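PDB 6NYP: UL144 from Macacine herpesvirus 1, which probably acts as a viral TNF-receptor-family mimic of the host receptor HVEM, using its cysteine-rich ectodomain to engage another protein, likely the lymphocyte receptor BTLA. Local coordinates for residues 14-19 with 26-31; 22-27 with 32-37. All coordinates share one frame; numbering follows the deposited sequence.

Contact 1: 14-19 with 26-31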
loop_
_atom_site.group_PDB
_atom_site.type_symbol
_atom_site.label_atom_id
_atom_site.label_comp_id
_atom_site.label_asym_id
_atom_site.label_seq_id
_atom_site.Cartn_x
_atom_site.Cartn_y
_atom_site.Cartn_z
ATOM N N CYS F 14 -3.231 -11.583 8.150
ATOM C CA CYS F 14 -4.028 -10.610 7.361
ATOM C C CYS F 14 -3.161 -9.376 7.083
ATOM O O CYS F 14 -2.715 -8.728 8.055
ATOM C CB CYS F 14 -5.310 -10.243 8.100
ATOM S SG CYS F 14 -6.523 -11.589 8.151
ATOM N N CYS F 15 -2.925 -9.079 5.799
ATOM C CA CYS F 15 -1.917 -8.090 5.340
ATOM C C CYS F 15 -2.514 -7.131 4.318
ATOM O O CYS F 15 -3.432 -7.481 3.580
ATOM C CB CYS F 15 -0.703 -8.785 4.737
ATOM S SG CYS F 15 0.223 -9.757 5.947
ATOM N N PRO F 16 -1.992 -5.887 4.252
ATOM C CA PRO F 16 -2.285 -4.988 3.138
ATOM C C PRO F 16 -1.907 -5.628 1.805
ATOM O O PRO F 16 -0.879 -6.291 1.705
ATOM C CB PRO F 16 -1.391 -3.766 3.390
ATOM C CG PRO F 16 -1.090 -3.810 4.876
ATOM C CD PRO F 16 -1.106 -5.276 5.254
ATOM N N PRO F 17 -2.710 -5.445 0.737
ATOM C CA PRO F 17 -2.359 -5.981 -0.574
ATOM C C PRO F 17 -1.254 -5.152 -1.242
ATOM O O PRO F 17 -0.904 -4.105 -0.717
ATOM C CB PRO F 17 -3.691 -5.907 -1.329
ATOM C CG PRO F 17 -4.395 -4.712 -0.725
ATOM C CD PRO F 17 -3.992 -4.726 0.735
ATOM N N CYS F 18 -0.740 -5.642 -2.373
ATOM C CA CYS F 18 0.179 -4.899 -3.275
ATOM C C CYS F 18 -0.640 -4.204 -4.370
ATOM O O CYS F 18 -1.758 -4.680 -4.676
ATOM C CB CYS F 18 1.203 -5.843 -3.893
ATOM S SG CYS F 18 2.385 -6.537 -2.706
ATOM N N LYS F 19 -0.107 -3.123 -4.945
ATOM C CA LYS F 19 -0.695 -2.448 -6.135
ATOM C C LYS F 19 -0.497 -3.347 -7.367
ATOM O O LYS F 19 0.326 -4.280 -7.294
ATOM C CB LYS F 19 -0.093 -1.052 -6.325
ATOM C CG LYS F 19 -0.404 -0.060 -5.215
ATOM C CD LYS F 19 0.064 1.353 -5.511
ATOM C CE LYS F 19 -0.561 2.394 -4.603
ATOM N NZ LYS F 19 -0.028 2.345 -3.220
ATOM N N GLY F 26 7.920 -9.446 0.680
ATOM C CA GLY F 26 8.007 -9.625 2.140
ATOM C C GLY F 26 6.627 -9.627 2.768
ATOM O O GLY F 26 5.839 -8.695 2.480
ATOM N N GLN F 27 6.337 -10.636 3.590
ATOM C CA GLN F 27 5.031 -10.791 4.286
ATOM C C GLN F 27 4.952 -9.741 5.399
ATOM O O GLN F 27 6.011 -9.442 5.994
ATOM C CB GLN F 27 4.884 -12.186 4.900
ATOM C CG GLN F 27 5.359 -13.342 4.028
ATOM C CD GLN F 27 4.598 -14.612 4.321
ATOM O OE1 GLN F 27 4.190 -15.332 3.414
ATOM N NE2 GLN F 27 4.372 -14.880 5.600
ATOM N N CYS F 28 3.757 -9.215 5.677
ATOM C CA CYS F 28 3.509 -8.309 6.827
ATOM C C CYS F 28 3.503 -9.139 8.116
ATOM O O CYS F 28 3.414 -10.374 8.025
ATOM C CB CYS F 28 2.201 -7.539 6.667
ATOM S SG CYS F 28 0.745 -8.382 7.349
ATOM N N THR F 29 3.621 -8.478 9.266
ATOM C CA THR F 29 3.294 -9.032 10.606
ATOM C C THR F 29 2.176 -8.172 11.192
ATOM O O THR F 29 1.727 -7.243 10.503
ATOM C CB THR F 29 4.528 -9.081 11.519
ATOM O OG1 THR F 29 4.838 -7.767 11.986
ATOM C CG2 THR F 29 5.732 -9.682 10.827
ATOM N N GLN F 30 1.760 -8.450 12.423
ATOM C CA GLN F 30 0.694 -7.673 13.103
ATOM C C GLN F 30 1.136 -6.212 13.240
ATOM O O GLN F 30 0.255 -5.336 13.271
ATOM C CB GLN F 30 0.395 -8.291 14.465
ATOM C CG GLN F 30 -0.851 -7.720 15.113
ATOM C CD GLN F 30 -1.079 -8.287 16.488
ATOM O OE1 GLN F 30 -0.333 -9.137 16.965
ATOM N NE2 GLN F 30 -2.135 -7.817 17.130
ATOM N N TYR F 31 2.446 -5.962 13.320
ATOM C CA TYR F 31 3.038 -4.640 13.660
ATOM C C TYR F 31 3.760 -4.008 12.461
ATOM O O TYR F 31 4.165 -2.841 12.600
ATOM C CB TYR F 31 4.016 -4.795 14.828
ATOM C CG TYR F 31 3.368 -5.146 16.143
ATOM C CD1 TYR F 31 3.135 -6.464 16.506
ATOM C CD2 TYR F 31 2.982 -4.152 17.029
ATOM C CE1 TYR F 31 2.509 -6.784 17.700
ATOM C CE2 TYR F 31 2.375 -4.455 18.235
ATOM C CZ TYR F 31 2.145 -5.777 18.577
ATOM O OH TYR F 31 1.542 -6.083 19.763
#
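C15 lays its side chain against that of C28, and the two are joined by a disulfide with SG of C15 2.0 Å from SG of C28. The bridge turns about its S–S bond at a chi3 of -81°, a left-handed twist, so the two CB atoms of C15 and C28 stay 3.7 Å apart. On C28 the sulfur sits between the backbone N and the carbonyl carbon (chi1 89°), which brings it against C15 of strand 14-15; on C15 the sulfur lies beside its own backbone N instead. This is the third-to-fifth cysteine link of a TNF-receptor cysteine-rich domain, counted from C3, and it stands between two others, C3–C14 and C18–C36. No hydrogen bond joins the two segments, so the bridge itself carries the contact. Packing beyond the bridge is slight: CD of P16 lies 4.2 Å from SG of C28. The carbonyl O of C14 approaches the same SG of C28 to 3.5 Å. T34 of strand 34-38 packs on both cysteines through their CB atoms, with Q13 on C28 and L10 on C15. Beyond C28 the loop bends through an ST turn, in which T29 OG1 accepts from the backbone N of Y31 at 3.3 Å.

Contact 2: 22-27 with 32-37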
loop_
_atom_site.group_PDB
_atom_site.type_symbol
_atom_site.label_atom_id
_atom_site.label_comp_id
_atom_site.label_asym_id
_atom_site.label_seq_id
_atom_site.Cartn_x
_atom_site.Cartn_y
_atom_site.Cartn_z
ATOM N N TYR F 22 2.721 -5.297 -9.006
ATOM C CA TYR F 22 3.659 -5.671 -7.918
ATOM C C TYR F 22 3.311 -7.055 -7.360
ATOM O O TYR F 22 2.117 -7.409 -7.329
ATOM C CB TYR F 22 3.604 -4.627 -6.805
ATOM C CG TYR F 22 4.086 -3.252 -7.184
ATOM C CD1 TYR F 22 3.285 -2.375 -7.896
ATOM C CD2 TYR F 22 5.331 -2.806 -6.770
ATOM C CE1 TYR F 22 3.711 -1.093 -8.204
ATOM C CE2 TYR F 22 5.783 -1.536 -7.094
ATOM C CZ TYR F 22 4.973 -0.676 -7.813
ATOM O OH TYR F 22 5.427 0.571 -8.128
ATOM N N ARG F 23 4.339 -7.806 -6.948
ATOM C CA ARG F 23 4.224 -9.098 -6.220
ATOM C C ARG F 23 4.741 -8.893 -4.789
ATOM O O ARG F 23 5.601 -7.982 -4.588
ATOM C CB ARG F 23 5.032 -10.189 -6.931
ATOM C CG ARG F 23 6.512 -10.170 -6.570
ATOM C CD ARG F 23 7.509 -10.477 -7.661
ATOM N NE ARG F 23 8.850 -10.454 -7.090
ATOM C CZ ARG F 23 9.987 -10.616 -7.763
ATOM N NH1 ARG F 23 9.970 -10.840 -9.066
ATOM N NH2 ARG F 23 11.144 -10.562 -7.122
ATOM N N VAL F 24 4.261 -9.713 -3.846
ATOM C CA VAL F 24 4.700 -9.701 -2.418
ATOM C C VAL F 24 6.134 -10.248 -2.341
ATOM O O VAL F 24 6.350 -11.413 -2.734
ATOM C CB VAL F 24 3.739 -10.513 -1.526
ATOM C CG1 VAL F 24 4.260 -10.673 -0.102
ATOM C CG2 VAL F 24 2.335 -9.931 -1.520
ATOM N N THR F 25 7.070 -9.415 -1.878
ATOM C CA THR F 25 8.519 -9.704 -1.693
ATOM C C THR F 25 8.815 -9.906 -0.198
ATOM O O THR F 25 9.886 -10.446 0.119
ATOM C CB THR F 25 9.341 -8.563 -2.312
ATOM O OG1 THR F 25 9.382 -8.837 -3.708
ATOM C CG2 THR F 25 10.747 -8.416 -1.772
ATOM N N GLY F 26 7.920 -9.446 0.680
ATOM C CA GLY F 26 8.007 -9.625 2.140
ATOM C C GLY F 26 6.627 -9.627 2.768
ATOM O O GLY F 26 5.839 -8.695 2.480
ATOM N N GLN F 27 6.337 -10.636 3.590
ATOM C CA GLN F 27 5.031 -10.791 4.286
ATOM C C GLN F 27 4.952 -9.741 5.399
ATOM O O GLN F 27 6.011 -9.442 5.994
ATOM C CB GLN F 27 4.884 -12.186 4.900
ATOM C CG GLN F 27 5.359 -13.342 4.028
ATOM C CD GLN F 27 4.598 -14.612 4.321
ATOM O OE1 GLN F 27 4.190 -15.332 3.414
ATOM N NE2 GLN F 27 4.372 -14.880 5.600
ATOM N N THR F 32 3.932 -4.732 11.349
ATOM C CA THR F 32 4.791 -4.297 10.210
ATOM C C THR F 32 4.054 -4.388 8.871
ATOM O O THR F 32 3.041 -5.099 8.775
ATOM C CB THR F 32 6.078 -5.122 10.106
ATOM O OG1 THR F 32 5.717 -6.495 9.942
ATOM C CG2 THR F 32 6.981 -4.926 11.303
ATOM N N SER F 33 4.608 -3.689 7.883
ATOM C CA SER F 33 4.098 -3.520 6.498
ATOM C C SER F 33 4.381 -4.758 5.641
ATOM O O SER F 33 5.278 -5.540 5.992
ATOM C CB SER F 33 4.731 -2.299 5.895
ATOM O OG SER F 33 6.042 -2.122 6.416
ATOM N N THR F 34 3.635 -4.896 4.546
ATOM C CA THR F 34 3.917 -5.809 3.410
ATOM C C THR F 34 4.949 -5.132 2.504
ATOM O O THR F 34 4.836 -3.910 2.330
ATOM C CB THR F 34 2.651 -6.050 2.579
ATOM O OG1 THR F 34 1.547 -6.342 3.441
ATOM C CG2 THR F 34 2.814 -7.152 1.558
ATOM N N THR F 35 5.921 -5.877 1.976
ATOM C CA THR F 35 6.899 -5.381 0.967
ATOM C C THR F 35 6.476 -5.922 -0.404
ATOM O O THR F 35 6.228 -7.151 -0.511
ATOM C CB THR F 35 8.339 -5.762 1.335
ATOM O OG1 THR F 35 8.583 -5.380 2.689
ATOM C CG2 THR F 35 9.372 -5.111 0.447
ATOM N N CYS F 36 6.337 -5.031 -1.387
ATOM C CA CYS F 36 5.948 -5.352 -2.787
ATOM C C CYS F 36 7.077 -4.937 -3.730
ATOM O O CYS F 36 7.729 -3.916 -3.443
ATOM C CB CYS F 36 4.666 -4.631 -3.175
ATOM S SG CYS F 36 3.348 -4.892 -1.965
ATOM N N THR F 37 7.316 -5.708 -4.791
ATOM C CA THR F 37 8.324 -5.382 -5.835
ATOM C C THR F 37 7.642 -5.399 -7.208
ATOM O O THR F 37 6.770 -6.266 -7.431
ATOM C CB THR F 37 9.554 -6.297 -5.742
ATOM O OG1 THR F 37 10.063 -6.243 -4.408
ATOM C CG2 THR F 37 10.658 -5.898 -6.696
#
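R23 and T37 form the hydrogen-bonded antiparallel pair at one end of the ladder: R23 N gives to T37 O at 2.9 Å, and T37 N returns a bond of the same length to R23 O. V24 and C36 follow as a non-hydrogen-bonded pair. At the next step the register slips by one residue, and T25 N and G26 N both give to a single acceptor, T35 O, at 2.8 and 3.1 Å. The two donors approach from the same face of that carbonyl's plane, each well tilted from it. T35 N then gives to G26 O, completing the exchange between G26 and T35.

Among the side chains, one polar bond spans the strands. T25 OG1 gives to T37 OG1 at 2.8 Å; the T25 hydroxyl is set beside its own backbone N (chi1 -81°), which points it at T37. T37 OG1 also has a polar side chain of another protein chain as partner.

Apolar contacts flank this network. CB of Y22 meets CB of C36 at 3.8 Å. The side chains of V24 and T34 cross at about a right angle, CG1 of V24 4.2 Å from CG2 of T34, while T34 OG1 hydrogen-bonds P16 O. The Y22 ring also lies against the T37 backbone, CD2 of Y22 3.5 Å from C of T37.

T34 to T37 also pair with a strand of another protein chain, so the sheet continues across that interface. Within the chain, the two strands form a beta hairpin with a classic bulge at T25–G26, facing T35, in the first cysteine-rich domain of this TNF-receptor-like ectodomain.

Overall arrangement
From the N terminus, the chain passes through strand 14-15 and the 16-19 segment before entering the hairpin of strands 22-26 and 34-38. Contact 1 closes the loop from C15 to C28 and so ties the first strand pair, 8-9 with 14-15, to the hairpin's connecting loop. Contact 2 closes the hairpin itself; its bonded pairs from R23–T37 to G26–T35 enclose C28, so the two closures cross rather than nest. They share G26 and Q27, and their centres lie about 7 Å apart. A further disulfide, C18–C36, crosses contact 1 along the chain and joins its first segment to the second strand of contact 2.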